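Local coordinates for protein blood group a-and b-cleaving endo-beta-galactosidase (Streptococcus pneumoniae, PDB 2YGL) that probably binds blood group carbohydrates through tandem CBM51 modules, as part of an endo-beta-galactosidase that cleaves blood group A and B antigens, at residues V172-I177 against V262-S267; L181-I186 against E238-L243; Q286-V291 against L343-A348. All coordinates share one frame; numbering follows the deposited sequence.

Interaction 1. Residues V172-I177 against V262-S267; sequences VSTQTI and VTRFIS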
ATOM      1  N   VAL A 172      -2.788   5.593   0.439  1.00 28.85           N
ATOM      2  CA  VAL A 172      -1.394   5.968   0.654  1.00 29.17           C
ATOM      3  C   VAL A 172      -0.873   5.153   1.837  1.00 29.51           C
ATOM      4  O   VAL A 172      -1.348   5.299   2.966  1.00 29.46           O
ATOM      5  CB  VAL A 172      -1.236   7.484   0.920  1.00 29.18           C
ATOM      6  CG1 VAL A 172       0.233   7.850   1.126  1.00 29.14           C
ATOM      7  CG2 VAL A 172      -1.825   8.291  -0.229  1.00 29.35           C
ATOM      8  N   SER A 173       0.086   4.281   1.556  1.00 29.85           N
ATOM      9  CA  SER A 173       0.591   3.345   2.548  1.00 30.41           C
ATOM     10  C   SER A 173       2.111   3.400   2.638  1.00 30.38           C
ATOM     11  O   SER A 173       2.774   3.953   1.759  1.00 30.38           O
ATOM     12  CB  SER A 173       0.129   1.924   2.213  1.00 30.55           C
ATOM     13  OG  SER A 173       0.632   0.986   3.152  1.00 32.01           O
ATOM     14  N   THR A 174       2.652   2.828   3.710  1.00 30.48           N
ATOM     15  CA  THR A 174       4.099   2.740   3.896  1.00 30.53           C
ATOM     16  C   THR A 174       4.721   1.826   2.841  1.00 30.55           C
ATOM     17  O   THR A 174       4.065   0.911   2.335  1.00 30.58           O
ATOM     18  CB  THR A 174       4.468   2.220   5.308  1.00 30.57           C
ATOM     19  OG1 THR A 174       3.873   0.933   5.522  1.00 30.43           O
ATOM     20  CG2 THR A 174       3.986   3.187   6.383  1.00 30.28           C
ATOM     21  N   GLN A 175       5.982   2.087   2.508  1.00 30.66           N
ATOM     22  CA  GLN A 175       6.740   1.222   1.607  1.00 30.71           C
ATOM     23  C   GLN A 175       7.009  -0.123   2.284  1.00 30.52           C
ATOM     24  O   GLN A 175       6.879  -0.246   3.506  1.00 30.46           O
ATOM     25  CB  GLN A 175       8.064   1.888   1.208  1.00 30.86           C
ATOM     26  CG  GLN A 175       7.917   3.200   0.439  1.00 31.77           C
ATOM     27  CD  GLN A 175       7.518   2.999  -1.016  1.00 32.84           C
ATOM     28  OE1 GLN A 175       6.372   3.241  -1.396  1.00 33.88           O
ATOM     29  NE2 GLN A 175       8.465   2.551  -1.835  1.00 33.33           N
ATOM     30  N   THR A 176       7.363  -1.128   1.483  1.00 30.25           N
ATOM     31  CA  THR A 176       7.780  -2.431   1.999  1.00 29.92           C
ATOM     32  C   THR A 176       8.900  -2.233   3.027  1.00 29.51           C
ATOM     33  O   THR A 176       9.878  -1.528   2.764  1.00 29.36           O
ATOM     34  CB  THR A 176       8.250  -3.362   0.855  1.00 29.99           C
ATOM     35  OG1 THR A 176       7.235  -3.424  -0.156  1.00 30.45           O
ATOM     36  CG2 THR A 176       8.536  -4.770   1.370  1.00 29.98           C
ATOM     37  N   ILE A 177       8.732  -2.839   4.201  1.00 29.08           N
ATOM     38  CA  ILE A 177       9.674  -2.658   5.308  1.00 28.67           C
ATOM     39  C   ILE A 177      11.021  -3.311   5.003  1.00 28.47           C
ATOM     40  O   ILE A 177      11.086  -4.492   4.667  1.00 28.54           O
ATOM     41  CB  ILE A 177       9.109  -3.205   6.655  1.00 28.59           C
ATOM     42  CG1 ILE A 177       7.671  -2.714   6.908  1.00 28.44           C
ATOM     43  CG2 ILE A 177      10.048  -2.864   7.824  1.00 28.38           C
ATOM     44  CD1 ILE A 177       7.501  -1.198   7.049  1.00 28.01           C
ATOM     45  N   VAL A 262      -2.108   4.689  18.732  1.00 21.62           N
ATOM     46  CA  VAL A 262      -1.080   3.815  18.163  1.00 21.38           C
ATOM     47  C   VAL A 262      -1.736   2.647  17.431  1.00 21.26           C
ATOM     48  O   VAL A 262      -2.571   1.947  17.996  1.00 21.27           O
ATOM     49  CB  VAL A 262      -0.114   3.282  19.261  1.00 21.39           C
ATOM     50  CG1 VAL A 262       0.943   2.359  18.660  1.00 21.30           C
ATOM     51  CG2 VAL A 262       0.551   4.439  20.004  1.00 21.03           C
ATOM     52  N   THR A 263      -1.348   2.440  16.176  1.00 21.17           N
ATOM     53  CA  THR A 263      -1.983   1.423  15.338  1.00 21.28           C
ATOM     54  C   THR A 263      -1.050   0.300  14.888  1.00 21.20           C
ATOM     55  O   THR A 263      -1.517  -0.731  14.404  1.00 21.21           O
ATOM     56  CB  THR A 263      -2.613   2.052  14.077  1.00 21.39           C
ATOM     57  OG1 THR A 263      -1.606   2.771  13.357  1.00 21.63           O
ATOM     58  CG2 THR A 263      -3.754   2.999  14.450  1.00 21.32           C
ATOM     59  N   ARG A 264       0.256   0.495  15.045  1.00 21.05           N
ATOM     60  CA  ARG A 264       1.234  -0.413  14.446  1.00 20.95           C
ATOM     61  C   ARG A 264       2.568  -0.401  15.195  1.00 20.67           C
ATOM     62  O   ARG A 264       3.025   0.649  15.651  1.00 20.60           O
ATOM     63  CB  ARG A 264       1.451  -0.012  12.983  1.00 21.15           C
ATOM     64  CG  ARG A 264       1.934  -1.106  12.046  1.00 21.70           C
ATOM     65  CD  ARG A 264       2.004  -0.555  10.626  1.00 22.80           C
ATOM     66  NE  ARG A 264       2.680  -1.454   9.693  1.00 23.69           N
ATOM     67  CZ  ARG A 264       3.102  -1.101   8.480  1.00 24.38           C
ATOM     68  NH1 ARG A 264       2.924   0.141   8.040  1.00 24.61           N
ATOM     69  NH2 ARG A 264       3.708  -1.991   7.704  1.00 24.52           N
ATOM     70  N   PHE A 265       3.176  -1.579  15.324  1.00 20.40           N
ATOM     71  CA  PHE A 265       4.523  -1.708  15.880  1.00 20.15           C
ATOM     72  C   PHE A 265       5.437  -2.407  14.874  1.00 20.09           C
ATOM     73  O   PHE A 265       5.112  -3.494  14.388  1.00 20.08           O
ATOM     74  CB  PHE A 265       4.495  -2.460  17.218  1.00 20.13           C
ATOM     75  CG  PHE A 265       5.860  -2.859  17.726  1.00 20.04           C
ATOM     76  CD1 PHE A 265       6.731  -1.906  18.249  1.00 19.82           C
ATOM     77  CD2 PHE A 265       6.268  -4.189  17.683  1.00 20.02           C
ATOM     78  CE1 PHE A 265       7.989  -2.271  18.717  1.00 19.78           C
ATOM     79  CE2 PHE A 265       7.525  -4.564  18.148  1.00 20.23           C
ATOM     80  CZ  PHE A 265       8.387  -3.602  18.668  1.00 19.99           C
ATOM     81  N   ILE A 266       6.569  -1.774  14.564  1.00 19.96           N
ATOM     82  CA  ILE A 266       7.526  -2.293  13.578  1.00 19.86           C
ATOM     83  C   ILE A 266       8.920  -2.421  14.177  1.00 19.52           C
ATOM     84  O   ILE A 266       9.465  -1.444  14.689  1.00 19.30           O
ATOM     85  CB  ILE A 266       7.669  -1.364  12.338  1.00 20.04           C
ATOM     86  CG1 ILE A 266       6.318  -0.796  11.883  1.00 20.53           C
ATOM     87  CG2 ILE A 266       8.416  -2.084  11.199  1.00 20.20           C
ATOM     88  CD1 ILE A 266       5.431  -1.786  11.228  1.00 21.49           C
ATOM     89  N   SER A 267       9.499  -3.618  14.082  1.00 19.09           N
ATOM     90  CA  SER A 267      10.879  -3.849  14.516  1.00 18.81           C
ATOM     91  C   SER A 267      11.457  -5.150  13.974  1.00 18.58           C
ATOM     92  O   SER A 267      10.759  -6.161  13.879  1.00 18.37           O
ATOM     93  CB  SER A 267      10.973  -3.867  16.045  1.00 18.81           C
ATOM     94  OG  SER A 267      12.323  -3.911  16.467  1.00 18.56           O
TER
HETATM   95  O   HOH W   1       4.810  -1.635   4.700  1.00 31.07           O
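T174 and R264 meet through one direct hydrogen bond. R264 NH1 donates to T174 OG1 over 2.8 Å, and the N-H points almost straight at the oxygen (177°). The oxygen sits at the edge of the guanidinium, in its plane. Two torsion patterns make this possible. R264 is extended from CG to NE, so its head reaches well beyond strand 262-271. T174 turns OG1 between its own backbone N and carbonyl carbon (chi1 58°).

A water adds a second, indirect link. It lies 2.9 Å from T174 OG1 and also in the guanidinium plane. It donates to Q175 O and accepts from R264 NH2 at 3.2 Å. NH2 has a further partner in D318 of strand 315-320, with which it forms a salt bridge. At its base, R264 belongs to a classic beta bulge with T263, opposite M351.

The apolar part is small. I177 CG2 packs on I266 CG2 at 3.8 Å. I177 CD1 comes to 3.9 Å from R264 NH2, obliquely to the guanidinium. L182 of helix 179-184 touches both isoleucines.

Residues 172-177 form the loop between strand 160-171 of the first module and helix 179-184, which packs on the second. R264 therefore ties this linker to a strand of the second module. T174 OG1 and the water, both in its plane, together with the salt bridge to D318, should limit rotation of the guanidinium. The carboxylate of D318 probably balances its charge in this partly buried place, while the isoleucines add a little apolar contact alongside.

Interaction 2. Residues L181-I186 against E238-L243; sequences LLNKGI and EFNKGL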
ATOM      1  N   LEU A 181      14.812   1.228   5.099  1.00 26.93           N
ATOM      2  CA  LEU A 181      13.649   2.074   5.361  1.00 26.61           C
ATOM      3  C   LEU A 181      13.578   2.500   6.829  1.00 26.46           C
ATOM      4  O   LEU A 181      13.309   3.664   7.128  1.00 26.48           O
ATOM      5  CB  LEU A 181      12.353   1.370   4.933  1.00 26.53           C
ATOM      6  CG  LEU A 181      11.021   2.067   5.246  1.00 26.61           C
ATOM      7  CD1 LEU A 181      10.891   3.407   4.524  1.00 27.05           C
ATOM      8  CD2 LEU A 181       9.847   1.162   4.906  1.00 26.73           C
ATOM      9  N   LEU A 182      13.824   1.556   7.736  1.00 26.21           N
ATOM     10  CA  LEU A 182      13.823   1.855   9.167  1.00 25.97           C
ATOM     11  C   LEU A 182      15.016   2.724   9.570  1.00 25.98           C
ATOM     12  O   LEU A 182      14.936   3.477  10.541  1.00 25.95           O
ATOM     13  CB  LEU A 182      13.758   0.568  10.007  1.00 25.83           C
ATOM     14  CG  LEU A 182      12.532  -0.341   9.821  1.00 25.50           C
ATOM     15  CD1 LEU A 182      12.516  -1.460  10.854  1.00 24.83           C
ATOM     16  CD2 LEU A 182      11.218   0.443   9.868  1.00 24.59           C
ATOM     17  N   ASN A 183      16.106   2.623   8.807  1.00 26.01           N
ATOM     18  CA  ASN A 183      17.291   3.462   9.009  1.00 26.20           C
ATOM     19  C   ASN A 183      17.128   4.892   8.487  1.00 26.44           C
ATOM     20  O   ASN A 183      17.691   5.830   9.054  1.00 26.35           O
ATOM     21  CB  ASN A 183      18.530   2.814   8.383  1.00 26.15           C
ATOM     22  CG  ASN A 183      19.066   1.652   9.207  1.00 26.06           C
ATOM     23  OD1 ASN A 183      19.608   0.687   8.664  1.00 25.66           O
ATOM     24  ND2 ASN A 183      18.916   1.741  10.521  1.00 25.34           N
ATOM     25  N   LYS A 184      16.370   5.049   7.404  1.00 26.73           N
ATOM     26  CA  LYS A 184      16.078   6.375   6.855  1.00 27.15           C
ATOM     27  C   LYS A 184      14.980   7.064   7.662  1.00 26.98           C
ATOM     28  O   LYS A 184      15.075   8.257   7.958  1.00 27.08           O
ATOM     29  CB  LYS A 184      15.665   6.282   5.383  1.00 27.38           C
ATOM     30  CG  LYS A 184      15.501   7.647   4.700  1.00 28.44           C
ATOM     31  CD  LYS A 184      14.445   7.622   3.604  1.00 29.63           C
ATOM     32  CE  LYS A 184      14.990   7.066   2.296  1.00 30.74           C
ATOM     33  NZ  LYS A 184      13.955   7.100   1.223  1.00 31.11           N
ATOM     34  N   GLY A 185      13.946   6.302   8.015  1.00 26.81           N
ATOM     35  CA  GLY A 185      12.792   6.836   8.733  1.00 26.54           C
ATOM     36  C   GLY A 185      11.511   6.741   7.926  1.00 26.36           C
ATOM     37  O   GLY A 185      11.541   6.750   6.697  1.00 26.31           O
ATOM     38  N   ILE A 186      10.386   6.637   8.627  1.00 26.25           N
ATOM     39  CA  ILE A 186       9.066   6.628   8.000  1.00 26.16           C
ATOM     40  C   ILE A 186       8.267   7.816   8.533  1.00 26.05           C
ATOM     41  O   ILE A 186       8.231   8.051   9.744  1.00 26.10           O
ATOM     42  CB  ILE A 186       8.289   5.308   8.291  1.00 26.23           C
ATOM     43  CG1 ILE A 186       9.132   4.079   7.930  1.00 26.20           C
ATOM     44  CG2 ILE A 186       6.944   5.286   7.550  1.00 26.36           C
ATOM     45  CD1 ILE A 186       8.543   2.756   8.399  1.00 25.72           C
ATOM     46  N   GLU A 238      23.814  -2.819  10.384  1.00 25.31           N
ATOM     47  CA  GLU A 238      23.691  -1.911  11.523  1.00 24.70           C
ATOM     48  C   GLU A 238      22.381  -1.133  11.487  1.00 23.87           C
ATOM     49  O   GLU A 238      21.888  -0.781  10.414  1.00 23.85           O
ATOM     50  CB  GLU A 238      24.854  -0.924  11.564  1.00 24.96           C
ATOM     51  CG  GLU A 238      26.174  -1.526  12.003  1.00 26.35           C
ATOM     52  CD  GLU A 238      27.243  -0.477  12.212  1.00 28.11           C
ATOM     53  OE1 GLU A 238      27.484   0.323  11.281  1.00 29.30           O
ATOM     54  OE2 GLU A 238      27.847  -0.455  13.305  1.00 29.11           O
ATOM     55  N   PHE A 239      21.831  -0.864  12.668  1.00 22.75           N
ATOM     56  CA  PHE A 239      20.625  -0.057  12.798  1.00 21.62           C
ATOM     57  C   PHE A 239      20.932   1.251  13.517  1.00 20.97           C
ATOM     58  O   PHE A 239      21.600   1.257  14.551  1.00 20.81           O
ATOM     59  CB  PHE A 239      19.529  -0.834  13.536  1.00 21.56           C
ATOM     60  CG  PHE A 239      18.841  -1.865  12.688  1.00 21.16           C
ATOM     61  CD1 PHE A 239      19.383  -3.138  12.533  1.00 21.07           C
ATOM     62  CD2 PHE A 239      17.651  -1.562  12.038  1.00 20.37           C
ATOM     63  CE1 PHE A 239      18.748  -4.094  11.741  1.00 20.76           C
ATOM     64  CE2 PHE A 239      17.008  -2.508  11.249  1.00 20.32           C
ATOM     65  CZ  PHE A 239      17.557  -3.778  11.099  1.00 20.52           C
ATOM     66  N   ASN A 240      20.452   2.356  12.951  1.00 20.15           N
ATOM     67  CA  ASN A 240      20.610   3.676  13.556  1.00 19.30           C
ATOM     68  C   ASN A 240      19.843   3.793  14.867  1.00 18.47           C
ATOM     69  O   ASN A 240      20.302   4.437  15.809  1.00 18.26           O
ATOM     70  CB  ASN A 240      20.140   4.776  12.596  1.00 19.57           C
ATOM     71  CG  ASN A 240      21.002   4.887  11.343  1.00 20.40           C
ATOM     72  OD1 ASN A 240      22.205   4.610  11.365  1.00 21.92           O
ATOM     73  ND2 ASN A 240      20.386   5.314  10.245  1.00 20.92           N
ATOM     74  N   LYS A 241      18.667   3.172  14.914  1.00 17.57           N
ATOM     75  CA  LYS A 241      17.779   3.285  16.066  1.00 16.88           C
ATOM     76  C   LYS A 241      17.344   1.914  16.571  1.00 16.26           C
ATOM     77  O   LYS A 241      17.298   0.949  15.806  1.00 16.04           O
ATOM     78  CB  LYS A 241      16.535   4.118  15.713  1.00 16.89           C
ATOM     79  CG  LYS A 241      16.809   5.506  15.124  1.00 16.78           C
ATOM     80  CD  LYS A 241      17.326   6.492  16.168  1.00 16.74           C
ATOM     81  CE  LYS A 241      16.223   6.981  17.091  1.00 15.74           C
ATOM     82  NZ  LYS A 241      16.790   7.821  18.173  1.00 16.08           N
ATOM     83  N   GLY A 242      17.013   1.840  17.859  1.00 15.61           N
ATOM     84  CA  GLY A 242      16.485   0.612  18.442  1.00 14.91           C
ATOM     85  C   GLY A 242      16.659   0.488  19.943  1.00 14.48           C
ATOM     86  O   GLY A 242      17.038   1.444  20.614  1.00 14.34           O
ATOM     87  N   LEU A 243      16.377  -0.703  20.462  1.00 14.21           N
ATOM     88  CA  LEU A 243      16.441  -0.972  21.900  1.00 13.80           C
ATOM     89  C   LEU A 243      17.326  -2.183  22.182  1.00 13.68           C
ATOM     90  O   LEU A 243      17.277  -3.175  21.453  1.00 13.52           O
ATOM     91  CB  LEU A 243      15.036  -1.209  22.468  1.00 13.49           C
ATOM     92  CG  LEU A 243      14.024  -0.059  22.398  1.00 13.69           C
ATOM     93  CD1 LEU A 243      12.603  -0.557  22.656  1.00 12.95           C
ATOM     94  CD2 LEU A 243      14.390   1.065  23.363  1.00 13.48           C
TER
HETATM   95  O   HOH W   2      17.016   2.239  12.537  1.00 13.03           O
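This is a mainly polar contact between the end of a short helix and a bend between two strands, with N183 set against F239 and N240. Helix 179-184 leads into the second module. The bend joins strand 235-239 to strand 242-244.

N240 ND2 donates to N183 O at 3.0 Å, with a bent N-H...O angle of 143°. The donor is tilted 30° from the carbonyl plane, while the oxygen lies close to the plane of the N240 amide. The other end of that amide is held too, because N240 OD1 accepts from K227 NZ. The N183 side chain crosses that of N240 at about a right angle, and N183 CB lies 3.6 Å from N240 ND2. A water bridges the two segments: it accepts from K241 N at 3.0 Å and donates weakly to L182 O. It also sits at the edge of the F239 ring. Carbonyls of the last turn take side-chain and water donors, and L182 O is also hydrogen-bonded to Y191 OH.

G185 leaves the helix with positive phi, and its N bonds to L181 O. The setting is a short helix packed beside the beta-sandwich of a CBM51 (NPCBM-type) module.

Interaction 3. Residues Q286-V291 against L343-A348; sequences QKFEVV and LVLGGA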
ATOM      1  N   GLN A 286      14.484 -17.913  23.842  1.00 18.05           N
ATOM      2  CA  GLN A 286      13.335 -18.812  23.757  1.00 18.22           C
ATOM      3  C   GLN A 286      12.196 -18.242  22.907  1.00 18.25           C
ATOM      4  O   GLN A 286      11.683 -18.928  22.020  1.00 18.40           O
ATOM      5  CB  GLN A 286      12.834 -19.223  25.145  1.00 18.32           C
ATOM      6  CG  GLN A 286      12.165 -20.606  25.155  1.00 18.74           C
ATOM      7  CD  GLN A 286      13.123 -21.725  24.749  1.00 19.70           C
ATOM      8  OE1 GLN A 286      14.146 -21.949  25.401  1.00 20.06           O
ATOM      9  NE2 GLN A 286      12.796 -22.424  23.668  1.00 19.69           N
ATOM     10  N   LYS A 287      11.804 -16.998  23.188  1.00 18.21           N
ATOM     11  CA  LYS A 287      10.738 -16.319  22.443  1.00 18.30           C
ATOM     12  C   LYS A 287      10.683 -14.817  22.730  1.00 18.21           C
ATOM     13  O   LYS A 287      11.197 -14.348  23.750  1.00 18.17           O
ATOM     14  CB  LYS A 287       9.365 -16.954  22.730  1.00 18.32           C
ATOM     15  CG  LYS A 287       8.972 -16.956  24.202  1.00 18.77           C
ATOM     16  CD  LYS A 287       7.535 -17.402  24.422  1.00 18.78           C
ATOM     17  CE  LYS A 287       7.246 -17.508  25.910  1.00 19.44           C
ATOM     18  NZ  LYS A 287       5.833 -17.861  26.208  1.00 20.09           N
ATOM     19  N   PHE A 288      10.047 -14.081  21.821  1.00 18.19           N
ATOM     20  CA  PHE A 288       9.766 -12.659  22.003  1.00 18.25           C
ATOM     21  C   PHE A 288       8.272 -12.403  21.817  1.00 18.37           C
ATOM     22  O   PHE A 288       7.668 -12.919  20.874  1.00 18.67           O
ATOM     23  CB  PHE A 288      10.571 -11.811  21.010  1.00 18.17           C
ATOM     24  CG  PHE A 288      10.239 -10.339  21.055  1.00 18.06           C
ATOM     25  CD1 PHE A 288      10.742  -9.527  22.071  1.00 18.06           C
ATOM     26  CD2 PHE A 288       9.424  -9.765  20.081  1.00 17.82           C
ATOM     27  CE1 PHE A 288      10.437  -8.165  22.118  1.00 17.82           C
ATOM     28  CE2 PHE A 288       9.114  -8.407  20.116  1.00 17.81           C
ATOM     29  CZ  PHE A 288       9.622  -7.605  21.136  1.00 17.86           C
ATOM     30  N   GLU A 289       7.694 -11.603  22.710  1.00 18.25           N
ATOM     31  CA  GLU A 289       6.267 -11.288  22.673  1.00 18.33           C
ATOM     32  C   GLU A 289       5.983  -9.791  22.632  1.00 18.31           C
ATOM     33  O   GLU A 289       6.643  -9.006  23.314  1.00 17.99           O
ATOM     34  CB  GLU A 289       5.559 -11.862  23.896  1.00 18.30           C
ATOM     35  CG  GLU A 289       5.415 -13.371  23.920  1.00 18.64           C
ATOM     36  CD  GLU A 289       4.833 -13.867  25.232  1.00 18.55           C
ATOM     37  OE1 GLU A 289       4.836 -13.105  26.227  1.00 18.65           O
ATOM     38  OE2 GLU A 289       4.376 -15.024  25.272  1.00 18.57           O
ATOM     39  N   VAL A 290       4.996  -9.410  21.822  1.00 18.38           N
ATOM     40  CA  VAL A 290       4.397  -8.082  21.903  1.00 18.50           C
ATOM     41  C   VAL A 290       3.032  -8.248  22.566  1.00 18.70           C
ATOM     42  O   VAL A 290       2.192  -9.024  22.100  1.00 18.73           O
ATOM     43  CB  VAL A 290       4.263  -7.404  20.522  1.00 18.54           C
ATOM     44  CG1 VAL A 290       3.690  -5.990  20.667  1.00 18.47           C
ATOM     45  CG2 VAL A 290       5.611  -7.352  19.816  1.00 18.47           C
ATOM     46  N   VAL A 291       2.830  -7.532  23.667  1.00 18.80           N
ATOM     47  CA  VAL A 291       1.647  -7.714  24.502  1.00 18.93           C
ATOM     48  C   VAL A 291       0.869  -6.401  24.620  1.00 19.15           C
ATOM     49  O   VAL A 291       1.406  -5.393  25.084  1.00 19.11           O
ATOM     50  CB  VAL A 291       2.029  -8.247  25.911  1.00 19.02           C
ATOM     51  CG1 VAL A 291       0.797  -8.663  26.690  1.00 18.81           C
ATOM     52  CG2 VAL A 291       3.002  -9.428  25.802  1.00 18.84           C
ATOM     53  N   LEU A 343      19.274  -9.568  23.412  1.00 19.68           N
ATOM     54  CA  LEU A 343      18.235  -9.325  22.417  1.00 18.95           C
ATOM     55  C   LEU A 343      18.167  -7.838  22.080  1.00 18.42           C
ATOM     56  O   LEU A 343      18.146  -6.988  22.969  1.00 18.08           O
ATOM     57  CB  LEU A 343      16.874  -9.842  22.914  1.00 18.74           C
ATOM     58  CG  LEU A 343      15.694  -9.918  21.935  1.00 19.12           C
ATOM     59  CD1 LEU A 343      14.723 -11.027  22.316  1.00 19.08           C
ATOM     60  CD2 LEU A 343      14.953  -8.586  21.835  1.00 19.16           C
ATOM     61  N   VAL A 344      18.143  -7.538  20.786  1.00 18.07           N
ATOM     62  CA  VAL A 344      18.008  -6.162  20.319  1.00 17.75           C
ATOM     63  C   VAL A 344      16.810  -5.996  19.383  1.00 17.67           C
ATOM     64  O   VAL A 344      16.464  -6.904  18.621  1.00 17.50           O
ATOM     65  CB  VAL A 344      19.306  -5.626  19.639  1.00 17.54           C
ATOM     66  CG1 VAL A 344      20.402  -5.397  20.670  1.00 17.83           C
ATOM     67  CG2 VAL A 344      19.786  -6.563  18.542  1.00 17.25           C
ATOM     68  N   LEU A 345      16.179  -4.832  19.464  1.00 17.55           N
ATOM     69  CA  LEU A 345      15.079  -4.481  18.582  1.00 17.57           C
ATOM     70  C   LEU A 345      15.574  -3.411  17.612  1.00 17.64           C
ATOM     71  O   LEU A 345      15.738  -2.252  17.988  1.00 17.63           O
ATOM     72  CB  LEU A 345      13.875  -3.993  19.397  1.00 17.64           C
ATOM     73  CG  LEU A 345      13.396  -4.872  20.564  1.00 17.89           C
ATOM     74  CD1 LEU A 345      12.312  -4.172  21.356  1.00 18.38           C
ATOM     75  CD2 LEU A 345      12.896  -6.222  20.080  1.00 18.28           C
ATOM     76  N   GLY A 346      15.835  -3.816  16.372  1.00 17.64           N
ATOM     77  CA  GLY A 346      16.392  -2.927  15.359  1.00 17.85           C
ATOM     78  C   GLY A 346      15.346  -2.100  14.636  1.00 18.03           C
ATOM     79  O   GLY A 346      14.469  -2.645  13.961  1.00 17.87           O
ATOM     80  N   GLY A 347      15.444  -0.781  14.787  1.00 18.13           N
ATOM     81  CA  GLY A 347      14.556   0.156  14.096  1.00 18.39           C
ATOM     82  C   GLY A 347      13.176   0.289  14.715  1.00 18.64           C
ATOM     83  O   GLY A 347      12.264   0.821  14.080  1.00 18.62           O
ATOM     84  N   ALA A 348      13.032  -0.179  15.958  1.00 18.84           N
ATOM     85  CA  ALA A 348      11.737  -0.250  16.646  1.00 19.14           C
ATOM     86  C   ALA A 348      10.982   1.076  16.640  1.00 19.47           C
ATOM     87  O   ALA A 348      11.482   2.086  17.141  1.00 19.41           O
ATOM     88  CB  ALA A 348      11.916  -0.750  18.073  1.00 19.01           C
TER
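F288 reaches from strand 285-292 to L343 and L345 on strand 343-352. Its CB leaves the backbone toward that strand. CG stands anti to the backbone N (chi1 175°), which carries the ring toward the leucines of the other strand. CD1 is the first ring atom to meet the other side, where L343 CD1 lies 4.3 Å away. This is a loose contact. Further out the packing tightens. CE1 and CZ both touch L345 CD2, each at 3.7 Å, so this one methyl group rests against the outer end of the ring. Both leucines approach the ring obliquely. On the ring's CE2 side, CE2 lies 3.7 Å from V290 CG2 of its own strand.

Neighbouring strands add to this cluster. S332 touches both F288 and L343, and L330 touches L345. Strand 262-271 contributes V269, which also packs on L345. Just past L345 the chain turns a corner at G346 and G347.

The residues on either side of F288 point the other way and are polar. K287 NZ and E289 OE2 form a salt bridge at 3.3 Å, with a weak hydrogen bond in it. Y333 meets both, through a cation-pi contact with K287 and a hydrogen bond to E289 OE1.

No hydrogen bond crosses the contact. It joins the two sheets of the second module's beta-sandwich by buried apolar packing alone. Such contacts have little directional demand, so the fit depends on shape. The charged pair beside F288 stays on the opposite face of its sheet, away from this apolar interior.

Overall arrangement
All three contacts reach the same sheet of the second module. Interactions 1 and 2 have centres about 13 Å apart and meet at helix 179-184, which belongs to interaction 2 and whose L182 CD2 lies 4.0 Å from I266 CG2. Interactions 2 and 3 are about 15 Å apart, centre to centre. Neighbouring strands join them through two probable backbone hydrogen bonds, K241 O to G347 N (2.7 Å) and L243 O to L345 N (2.8 Å). Interactions 1 and 3 are about 16 Å apart. S267 packs on L345 and A348, and F265 packs on V290. The calcium ion lies in the first module, at V102, A152, H155 and D159, so none of these segments supplies a ligand.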